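Local coordinates for cell wall surface anchor family protein (Streptococcus pneumoniae, PDB 4OQ1) that probably anchors pneumococcal pili to the cell wall as the ancillary pilin RrgC, an elongated cell-surface protein that includes CnaB-type domains, at residues 149-154 against 218-223; 183-188 against 193-198; 198-203 against 208-213; 236-241 against 246-251. The protein carries 3 engineered substitutions. One frame throughout, in Å; residues are numbered along the deposited sequence.

Contact 1: 149-154 against 218-223; sequences TKVKLI and YRFKEV
F220 lies against L153 and V151, and its side chain can be followed atom by atom. The CB of F220 already touches L153, standing 3.7 Å from L153 CD1. With CG placed anti to the carbonyl carbon (chi1 -77°), the phenylalanine and leucine side chains run past each other in opposite directions, and F220 CG and F220 CD1 each come within 3.6 Å of L153 CD1, with F220 CD2 a little farther from it at 4.1 Å. One methyl group thus sits over a ring face in a CH-pi contact: L153 CD1 is 3.9 Å from the centroid of the F220 ring and 28° off its normal. The contact joins the two sheets of the domain in the interior of its CnaB, reverse-immunoglobulin-type sandwich. Strand 150-157 belongs to one sheet and strand 216-224 to the other, so no hydrogen bond crosses, and the closest pair of CA atoms, L153 CA and F220 CA, is still 8.6 Å apart. Farther out along the ring, F220 CE2 approaches V151 CG2 obliquely at 4.2 Å, a looser apolar contact. I248 of strand 246-254 and L200 of strand 200-201 also pack on F220, while the neighbouring R219 forms salt bridges with D237 and D176.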
# COMPACT_ATOMS: atom_id res chain seq x y z
N THR A 149 2.03 12.77 -9.98
CA THR A 149 0.62 12.31 -9.83
C THR A 149 0.27 12.12 -8.39
O THR A 149 1.15 11.95 -7.56
CB THR A 149 0.37 10.98 -10.54
OG1 THR A 149 1.32 10.02 -10.10
CG2 THR A 149 0.46 11.16 -11.98
N LYS A 150 -1.03 12.25 -8.06
CA LYS A 150 -1.49 12.19 -6.68
C LYS A 150 -2.88 11.61 -6.69
O LYS A 150 -3.78 12.06 -7.46
CB LYS A 150 -1.59 13.58 -6.00
CG LYS A 150 -0.54 14.56 -6.42
CD LYS A 150 -0.90 15.96 -5.96
CE LYS A 150 -0.04 17.00 -6.64
NZ LYS A 150 0.15 16.92 -8.10
N VAL A 151 -3.09 10.64 -5.81
CA VAL A 151 -4.44 10.03 -5.62
C VAL A 151 -4.72 9.79 -4.18
O VAL A 151 -3.82 9.42 -3.41
CB VAL A 151 -4.69 8.81 -6.53
CG1 VAL A 151 -3.59 7.85 -6.45
CG2 VAL A 151 -6.04 8.15 -6.16
N LYS A 152 -5.96 10.11 -3.79
CA LYS A 152 -6.41 10.06 -2.44
C LYS A 152 -7.64 9.18 -2.40
O LYS A 152 -8.63 9.38 -3.14
CB LYS A 152 -6.66 11.47 -1.84
CG LYS A 152 -7.08 11.39 -0.41
CD LYS A 152 -7.56 12.68 0.23
CE LYS A 152 -6.59 13.83 0.05
NZ LYS A 152 -7.11 15.12 0.60
N LEU A 153 -7.56 8.13 -1.59
CA LEU A 153 -8.69 7.25 -1.31
C LEU A 153 -9.29 7.63 0.03
O LEU A 153 -8.57 7.75 1.04
CB LEU A 153 -8.30 5.77 -1.40
CG LEU A 153 -9.42 4.72 -1.21
CD1 LEU A 153 -9.02 3.40 -1.90
CD2 LEU A 153 -9.60 4.57 0.26
N ILE A 154 -10.62 7.82 0.02
CA ILE A 154 -11.38 8.12 1.23
C ILE A 154 -12.34 6.95 1.51
O ILE A 154 -13.19 6.64 0.70
CB ILE A 154 -12.22 9.41 1.14
CG1 ILE A 154 -11.31 10.61 0.91
CG2 ILE A 154 -12.91 9.58 2.48
CD1 ILE A 154 -12.03 11.93 0.81
N TYR A 218 -5.76 2.40 -12.78
CA TYR A 218 -5.44 1.68 -11.53
C TYR A 218 -6.75 1.18 -10.88
O TYR A 218 -7.81 1.67 -11.18
CB TYR A 218 -4.64 2.57 -10.52
CG TYR A 218 -3.28 2.92 -11.05
CD1 TYR A 218 -3.11 4.08 -11.80
CD2 TYR A 218 -2.20 2.07 -10.88
CE1 TYR A 218 -1.90 4.40 -12.34
CE2 TYR A 218 -0.96 2.34 -11.46
CZ TYR A 218 -0.80 3.54 -12.17
OH TYR A 218 0.45 3.88 -12.69
N ARG A 219 -6.57 0.30 -9.90
CA ARG A 219 -7.68 -0.27 -9.13
C ARG A 219 -7.18 -0.49 -7.69
O ARG A 219 -6.10 -1.09 -7.48
CB ARG A 219 -7.96 -1.55 -9.80
CG ARG A 219 -9.07 -2.39 -9.31
CD ARG A 219 -9.26 -3.40 -10.47
NE ARG A 219 -9.97 -2.93 -11.66
CZ ARG A 219 -10.08 -3.66 -12.78
NH1 ARG A 219 -9.45 -4.80 -12.90
NH2 ARG A 219 -10.72 -3.23 -13.84
N PHE A 220 -7.97 0.03 -6.73
CA PHE A 220 -7.76 -0.25 -5.33
C PHE A 220 -8.70 -1.42 -4.92
O PHE A 220 -9.91 -1.31 -5.07
CB PHE A 220 -8.04 0.98 -4.49
CG PHE A 220 -7.00 2.00 -4.50
CD1 PHE A 220 -6.08 2.07 -3.46
CD2 PHE A 220 -7.01 3.03 -5.45
CE1 PHE A 220 -5.12 3.08 -3.45
CE2 PHE A 220 -6.05 4.04 -5.40
CZ PHE A 220 -5.11 4.05 -4.41
N LYS A 221 -8.13 -2.55 -4.47
CA LYS A 221 -8.89 -3.70 -4.07
C LYS A 221 -8.96 -3.86 -2.61
O LYS A 221 -7.93 -3.86 -1.95
CB LYS A 221 -8.29 -4.99 -4.66
CG LYS A 221 -7.88 -4.90 -6.10
CD LYS A 221 -7.27 -6.22 -6.55
CE LYS A 221 -8.23 -7.39 -6.58
NZ LYS A 221 -9.17 -7.15 -7.70
N GLU A 222 -10.17 -3.98 -2.08
CA GLU A 222 -10.35 -3.99 -0.60
C GLU A 222 -10.12 -5.39 0.00
O GLU A 222 -11.07 -6.08 0.39
CB GLU A 222 -11.73 -3.47 -0.21
CG GLU A 222 -11.88 -3.28 1.26
CD GLU A 222 -13.13 -2.47 1.65
OE1 GLU A 222 -13.79 -1.92 0.78
OE2 GLU A 222 -13.44 -2.48 2.86
N VAL A 223 -8.87 -5.77 0.12
CA VAL A 223 -8.47 -7.09 0.53
C VAL A 223 -8.64 -7.33 2.01
O VAL A 223 -8.81 -8.48 2.39
CB VAL A 223 -7.00 -7.43 0.12
CG1 VAL A 223 -6.95 -7.54 -1.39
CG2 VAL A 223 -6.00 -6.42 0.72

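Contact 2: 183-188 against 193-198; sequences PLIGEY and SGQVGR
A single antiparallel bridge, L184 with Q195, fastens the end of strand 177-185 to the loop that follows strand 189-190. It is a hydrogen-bonded pair: L184 N donates to Q195 O at 3.0 Å, and Q195 N returns a straighter bond to L184 O at 3.1 Å. The carbonyl of L184 also accepts from a water, which donates again to Q195 OE1 at 2.8 Å; the bend of the glutamine chain at chi2 (54°) folds its amide back toward the strand to meet that water. Beside the bridge, P183 CB packs on V196 CG2 at 4.0 Å, and I185 CG2 rests against the CA of G194. Farther on, R198 turns its guanidinium end-on to one backbone oxygen. NH1 of R198 reaches G186 O at 2.7 Å and NH2 of R198 reaches the same G186 O at 3.0 Å, the oxygen lying nearly in the guanidinium plane, so two N-H groups fix the rotation of the arginine tip. Next to it, R198 NH2 comes 3.7 Å from Y188 CE1, with ring and guanidinium planes 44° apart. Y188 follows a cis peptide bond, and E187 CG covers one face of its ring. Its hydroxyl bonds to the backbone of Y201 and its main chain to T211, while L184 packs on L200, linking segment 183-188 to strands 200-201 and 207-211.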
# COMPACT_ATOMS: atom_id res chain seq x y z
N PRO A 183 4.53 -1.54 -7.58
CA PRO A 183 5.60 -1.34 -6.57
C PRO A 183 5.59 -0.05 -5.83
O PRO A 183 5.45 0.98 -6.49
CB PRO A 183 6.83 -1.44 -7.41
CG PRO A 183 6.43 -1.00 -8.76
CD PRO A 183 5.05 -1.44 -8.95
N LEU A 184 5.93 -0.07 -4.55
CA LEU A 184 5.80 1.11 -3.67
C LEU A 184 6.91 1.17 -2.67
O LEU A 184 7.46 0.12 -2.28
CB LEU A 184 4.51 1.04 -2.89
CG LEU A 184 3.24 1.05 -3.74
CD1 LEU A 184 2.00 0.78 -2.88
CD2 LEU A 184 3.01 2.36 -4.50
N ILE A 185 7.19 2.38 -2.21
CA ILE A 185 8.22 2.59 -1.18
C ILE A 185 7.64 3.64 -0.29
O ILE A 185 6.85 4.45 -0.72
CB ILE A 185 9.60 3.11 -1.72
CG1 ILE A 185 9.44 4.40 -2.53
CG2 ILE A 185 10.33 2.04 -2.53
CD1 ILE A 185 10.74 5.11 -2.87
N GLY A 186 7.97 3.58 0.97
CA GLY A 186 7.56 4.59 1.87
C GLY A 186 6.09 4.41 2.04
O GLY A 186 5.56 3.30 1.88
N GLU A 187 5.42 5.52 2.27
CA GLU A 187 4.06 5.50 2.66
C GLU A 187 3.43 6.76 2.10
O GLU A 187 3.32 7.78 2.81
CB GLU A 187 4.01 5.53 4.18
CG GLU A 187 2.67 5.51 4.87
CD GLU A 187 2.85 5.57 6.41
OE1 GLU A 187 3.47 6.53 6.94
OE2 GLU A 187 2.36 4.66 7.10
N TYR A 188 2.99 6.76 0.85
CA TYR A 188 3.17 5.70 -0.13
C TYR A 188 3.52 6.39 -1.44
O TYR A 188 2.84 7.32 -1.78
CB TYR A 188 1.85 4.98 -0.33
CG TYR A 188 1.28 4.27 0.87
CD1 TYR A 188 1.83 3.03 1.33
CD2 TYR A 188 0.21 4.81 1.59
CE1 TYR A 188 1.28 2.35 2.43
CE2 TYR A 188 -0.34 4.14 2.70
CZ TYR A 188 0.17 2.91 3.10
OH TYR A 188 -0.42 2.27 4.16
N SER A 193 11.36 0.01 -8.62
CA SER A 193 12.18 -1.00 -8.00
C SER A 193 11.73 -1.21 -6.55
O SER A 193 12.47 -1.73 -5.76
CB SER A 193 13.67 -0.57 -8.06
OG SER A 193 13.95 0.44 -7.14
N GLY A 194 10.49 -0.83 -6.23
CA GLY A 194 9.90 -1.00 -4.94
C GLY A 194 9.33 -2.39 -4.67
O GLY A 194 9.58 -3.37 -5.41
N GLN A 195 8.59 -2.48 -3.58
CA GLN A 195 8.06 -3.74 -3.06
C GLN A 195 6.63 -3.86 -3.59
O GLN A 195 5.84 -2.91 -3.57
CB GLN A 195 8.13 -3.77 -1.54
CG GLN A 195 9.54 -3.97 -1.00
CD GLN A 195 10.55 -2.95 -1.55
OE1 GLN A 195 10.50 -1.75 -1.20
NE2 GLN A 195 11.48 -3.41 -2.43
N VAL A 196 6.33 -5.02 -4.11
CA VAL A 196 5.06 -5.30 -4.83
C VAL A 196 4.01 -5.98 -3.89
O VAL A 196 2.82 -6.00 -4.14
CB VAL A 196 5.40 -6.17 -6.03
CG1 VAL A 196 4.24 -6.86 -6.59
CG2 VAL A 196 6.05 -5.31 -7.14
N GLY A 197 4.44 -6.39 -2.72
CA GLY A 197 3.57 -7.20 -1.90
C GLY A 197 2.76 -6.52 -0.83
O GLY A 197 2.35 -7.21 0.09
N ARG A 198 2.50 -5.21 -0.89
CA ARG A 198 2.10 -4.53 0.33
C ARG A 198 0.58 -4.27 0.36
O ARG A 198 -0.06 -4.00 -0.68
CB ARG A 198 2.87 -3.23 0.55
CG ARG A 198 4.37 -3.40 0.65
CD ARG A 198 5.12 -2.09 0.66
NE ARG A 198 4.69 -1.25 1.79
CZ ARG A 198 4.97 0.05 1.94
NH1 ARG A 198 5.71 0.72 1.04
NH2 ARG A 198 4.49 0.70 2.99
O HOH W 1 8.41 -0.87 0.46

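Contact 3: 198-203 against 208-213; sequences RTLYTD and IFVTNL
I208 lies over one face of the flat peptide that joins Y201 to T202, its CG1 standing 3.7 Å from both Y201 C and T202 N. The aromatic rings nearby are not used for this contact: Y201 starts away from segment 208-213 and its hydroxyl is hydrogen-bonded to E224, while F209 packs on K150 and K152. The touching is therefore aliphatic. I208 places CG1 anti to its carbonyl carbon (chi1 -64°), and the extended continuation carries CD1 along the backbone to within 3.7 Å of L200 O. The same methyl, I208 CD1, meets T202 CG2 at 3.8 Å, the two side chains crossing at about a right angle. Here the chain passes from one sheet of the CnaB sandwich to the other. Strand 200-201 pairs with 167-174, whereas 207-211 is an edge strand beside 150-157, and no hydrogen bond links segments 198-203 and 208-213 directly. L200 points toward segment 208-213: its CD2 touches I208 CG2 at 4.0 Å and V210 CG2 at 4.1 Å, and the leucine side chain crosses those of I208 and V210 at about a right angle. F220 and L184 pack on the same leucine, making it part of the buried interior. Where the chain leaves strand 200-201, T202 OG1 is hydrogen-bonded to L163 O and V166 N, and D203 OD1 receives the backbone N-H of E207.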
# COMPACT_ATOMS: atom_id res chain seq x y z
N ARG A 198 2.50 -5.21 -0.89
CA ARG A 198 2.10 -4.53 0.33
C ARG A 198 0.58 -4.27 0.36
O ARG A 198 -0.06 -4.00 -0.68
CB ARG A 198 2.87 -3.23 0.55
CG ARG A 198 4.37 -3.40 0.65
CD ARG A 198 5.12 -2.09 0.66
NE ARG A 198 4.69 -1.25 1.79
CZ ARG A 198 4.97 0.05 1.94
NH1 ARG A 198 5.71 0.72 1.04
NH2 ARG A 198 4.49 0.70 2.99
N THR A 199 0.03 -4.36 1.56
CA THR A 199 -1.30 -3.90 1.83
C THR A 199 -1.18 -2.51 2.31
O THR A 199 -0.33 -2.21 3.16
CB THR A 199 -2.02 -4.80 2.82
OG1 THR A 199 -2.06 -6.12 2.22
CG2 THR A 199 -3.41 -4.37 3.04
N LEU A 200 -2.04 -1.65 1.77
CA LEU A 200 -2.07 -0.20 2.14
C LEU A 200 -3.23 -0.02 3.10
O LEU A 200 -4.33 -0.46 2.83
CB LEU A 200 -2.36 0.61 0.84
CG LEU A 200 -1.49 0.63 -0.41
CD1 LEU A 200 -1.42 -0.67 -1.21
CD2 LEU A 200 -1.88 1.68 -1.42
N TYR A 201 -3.08 0.73 4.22
CA TYR A 201 -4.11 0.84 5.19
C TYR A 201 -4.54 2.28 5.38
O TYR A 201 -3.69 3.15 5.49
CB TYR A 201 -3.60 0.33 6.64
CG TYR A 201 -3.34 -1.15 6.65
CD1 TYR A 201 -2.10 -1.63 6.35
CD2 TYR A 201 -4.36 -2.05 6.87
CE1 TYR A 201 -1.84 -2.99 6.28
CE2 TYR A 201 -4.16 -3.44 6.78
CZ TYR A 201 -2.89 -3.92 6.56
OH TYR A 201 -2.65 -5.28 6.43
N THR A 202 -5.82 2.48 5.46
CA THR A 202 -6.45 3.79 5.81
C THR A 202 -5.93 4.32 7.09
O THR A 202 -5.87 3.53 8.05
CB THR A 202 -7.99 3.82 5.72
OG1 THR A 202 -8.70 2.94 6.65
CG2 THR A 202 -8.41 3.50 4.24
N ASP A 203 -5.80 5.65 7.15
CA ASP A 203 -5.24 6.35 8.33
C ASP A 203 -6.37 6.82 9.21
O ASP A 203 -7.51 6.47 8.98
CB ASP A 203 -4.32 7.53 7.95
CG ASP A 203 -5.04 8.65 7.18
OD1 ASP A 203 -6.27 8.72 7.14
OD2 ASP A 203 -4.33 9.46 6.55
N ILE A 208 -6.10 7.02 2.22
CA ILE A 208 -4.84 6.57 1.65
C ILE A 208 -4.39 7.55 0.56
O ILE A 208 -5.15 7.89 -0.38
CB ILE A 208 -4.92 5.15 1.10
CG1 ILE A 208 -5.20 4.13 2.22
CG2 ILE A 208 -3.64 4.74 0.38
CD1 ILE A 208 -5.70 2.77 1.68
N PHE A 209 -3.13 7.92 0.62
CA PHE A 209 -2.55 8.91 -0.33
C PHE A 209 -1.34 8.35 -1.01
O PHE A 209 -0.38 7.94 -0.33
CB PHE A 209 -2.19 10.21 0.44
CG PHE A 209 -1.90 11.39 -0.45
CD1 PHE A 209 -2.92 12.09 -1.02
CD2 PHE A 209 -0.61 11.81 -0.67
CE1 PHE A 209 -2.68 13.18 -1.87
CE2 PHE A 209 -0.35 12.92 -1.51
CZ PHE A 209 -1.40 13.59 -2.11
N VAL A 210 -1.40 8.25 -2.34
CA VAL A 210 -0.32 7.68 -3.14
C VAL A 210 0.15 8.67 -4.17
O VAL A 210 -0.65 9.14 -5.03
CB VAL A 210 -0.76 6.41 -3.90
CG1 VAL A 210 0.43 5.80 -4.58
CG2 VAL A 210 -1.39 5.44 -2.89
N THR A 211 1.45 8.94 -4.17
CA THR A 211 2.08 9.81 -5.17
C THR A 211 2.96 9.10 -6.20
O THR A 211 3.46 8.02 -5.95
CB THR A 211 2.89 10.91 -4.49
OG1 THR A 211 3.95 10.37 -3.71
CG2 THR A 211 2.05 11.67 -3.58
N ASN A 212 3.16 9.76 -7.35
CA ASN A 212 4.15 9.39 -8.35
C ASN A 212 3.83 8.17 -9.16
O ASN A 212 4.69 7.63 -9.83
CB ASN A 212 5.50 9.18 -7.72
CG ASN A 212 6.60 9.26 -8.70
OD1 ASN A 212 6.76 10.27 -9.34
ND2 ASN A 212 7.32 8.16 -8.90
N LEU A 213 2.61 7.67 -9.05
CA LEU A 213 2.18 6.68 -9.95
C LEU A 213 2.33 7.15 -11.42
O LEU A 213 1.97 8.26 -11.72
CB LEU A 213 0.69 6.37 -9.72
CG LEU A 213 0.38 5.61 -8.40
CD1 LEU A 213 -1.12 5.54 -8.23
CD2 LEU A 213 1.04 4.22 -8.27

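Contact 4: 236-241 against 246-251; sequences TDVQLV and VTITVV
T236 and I248 reach toward each other tip to tip, T236 CG2 meeting I248 CD1 at 3.6 Å. The threonine divides its branches between two neighbours, for T236 OG1 lies 3.6 Å from V250 CG2, where the two side chains pass at a slant. V238 meets its partners differently. The V238 and V246 side chains slide past each other in opposite directions, and V238 CG2, anti to the backbone N, presses on V246 CG1 at 3.5 Å, a close methyl contact. Against I248 the valine is turned by about a right angle, and V238 CG2 is 4.0 Å from I248 CG2. At the end of the strand L240 joins in, its CD2 coming to 3.8 Å from V246 CG2. Alternate residues thus interdigitate, while D237 and Q239 start away from segment 246-251; D237 forms a salt bridge with R219 and Q239 a hydrogen bond with N217, both on the adjoining strand. The strand segments run almost exactly antiparallel, at 173°, yet their axes stay 8.3 Å apart and no hydrogen bond crosses; each strand pairs within its own sheet, 235-240 with 216-224 and 246-254 with 150-157. Two successive strands that face each other through side chains across a short connection form a beta-arch, here spanning the two sheets of the CnaB sandwich.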
# COMPACT_ATOMS: atom_id res chain seq x y z
N THR A 236 -12.17 -0.44 -6.72
CA THR A 236 -12.54 0.93 -7.04
C THR A 236 -11.46 1.43 -8.04
O THR A 236 -10.26 1.50 -7.73
CB THR A 236 -12.63 1.82 -5.77
OG1 THR A 236 -13.63 1.31 -4.90
CG2 THR A 236 -13.02 3.22 -6.19
N ASP A 237 -11.91 1.79 -9.23
CA ASP A 237 -11.04 2.14 -10.34
C ASP A 237 -10.67 3.58 -10.29
O ASP A 237 -11.41 4.43 -9.78
CB ASP A 237 -11.77 1.83 -11.68
CG ASP A 237 -11.56 0.38 -12.12
OD1 ASP A 237 -11.29 -0.56 -11.31
OD2 ASP A 237 -11.66 0.18 -13.34
N VAL A 238 -9.51 3.91 -10.81
CA VAL A 238 -9.12 5.32 -10.77
C VAL A 238 -8.18 5.50 -11.97
O VAL A 238 -7.51 4.55 -12.37
CB VAL A 238 -8.46 5.75 -9.44
CG1 VAL A 238 -7.13 5.15 -9.29
CG2 VAL A 238 -8.27 7.26 -9.44
N GLN A 239 -8.28 6.66 -12.62
CA GLN A 239 -7.53 6.97 -13.84
C GLN A 239 -6.75 8.24 -13.59
O GLN A 239 -7.30 9.28 -13.13
CB GLN A 239 -8.44 7.14 -15.04
CG GLN A 239 -7.65 7.38 -16.36
CD GLN A 239 -8.57 7.55 -17.59
OE1 GLN A 239 -9.26 8.56 -17.77
NE2 GLN A 239 -8.62 6.52 -18.40
N LEU A 240 -5.45 8.14 -13.84
CA LEU A 240 -4.52 9.28 -13.66
C LEU A 240 -4.13 9.72 -15.06
O LEU A 240 -3.53 8.95 -15.77
CB LEU A 240 -3.30 8.90 -12.86
CG LEU A 240 -3.73 8.34 -11.53
CD1 LEU A 240 -2.48 8.04 -10.75
CD2 LEU A 240 -4.58 9.38 -10.79
N VAL A 241 -4.65 10.88 -15.50
CA VAL A 241 -4.35 11.36 -16.88
C VAL A 241 -3.38 12.55 -16.82
O VAL A 241 -2.93 13.00 -17.86
CB VAL A 241 -5.59 11.78 -17.68
CG1 VAL A 241 -6.62 10.66 -17.75
CG2 VAL A 241 -6.21 13.03 -17.09
N VAL A 246 -6.61 13.34 -7.88
CA VAL A 246 -7.84 12.55 -8.03
C VAL A 246 -8.24 11.93 -6.66
O VAL A 246 -7.42 11.35 -5.99
CB VAL A 246 -7.63 11.47 -9.05
CG1 VAL A 246 -8.92 10.74 -9.22
CG2 VAL A 246 -7.20 12.07 -10.37
N THR A 247 -9.45 12.22 -6.20
CA THR A 247 -10.03 11.68 -4.96
C THR A 247 -11.15 10.69 -5.28
O THR A 247 -11.99 11.00 -6.13
CB THR A 247 -10.54 12.87 -4.12
OG1 THR A 247 -9.40 13.69 -3.81
CG2 THR A 247 -11.15 12.42 -2.84
N ILE A 248 -11.09 9.46 -4.71
CA ILE A 248 -12.11 8.48 -4.86
C ILE A 248 -12.57 8.13 -3.42
O ILE A 248 -11.77 8.17 -2.43
CB ILE A 248 -11.67 7.14 -5.57
CG1 ILE A 248 -10.40 6.63 -4.97
CG2 ILE A 248 -11.46 7.30 -7.05
CD1 ILE A 248 -10.17 5.16 -5.34
N THR A 249 -13.88 7.87 -3.30
CA THR A 249 -14.54 7.65 -2.01
C THR A 249 -15.14 6.27 -2.06
O THR A 249 -15.93 5.94 -2.96
CB THR A 249 -15.60 8.71 -1.75
OG1 THR A 249 -14.98 9.98 -1.61
CG2 THR A 249 -16.41 8.39 -0.48
N VAL A 250 -14.72 5.40 -1.12
CA VAL A 250 -15.19 4.06 -1.07
C VAL A 250 -16.06 3.90 0.21
O VAL A 250 -15.68 4.33 1.31
CB VAL A 250 -14.00 3.08 -0.97
CG1 VAL A 250 -14.46 1.64 -0.88
CG2 VAL A 250 -12.93 3.32 -2.00
N VAL A 251 -17.23 3.33 0.01
CA VAL A 251 -18.32 3.24 0.99
C VAL A 251 -18.48 1.79 1.49
O VAL A 251 -18.48 0.80 0.72
CB VAL A 251 -19.69 3.69 0.43
CG1 VAL A 251 -20.75 3.65 1.53
CG2 VAL A 251 -19.62 5.07 -0.21

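How the contacts relate
From the N-terminal side, strand 150-157 opens contact 1, which closes only at 218-223 and encloses contacts 2 and 3. These follow in series: contact 2 closes the short loop between 183-188 and 193-198, and contact 3 starts on R198, which both share, and closes at 208-213. Contact 4 comes after contact 1 and closes the short connection between 236-241 and 246-251. None of the loops cross. Contacts 1, 3 and 4 join the sheet holding 150-157, 207-211 and 246-254 to the one holding 200-201, 216-224 and 235-240, while contact 2 fastens a loop to the end of strand 177-185 of the latter sheet. L213 meets L240 between contacts 3 and 4, whereas contact 2 touches contact 3 alone.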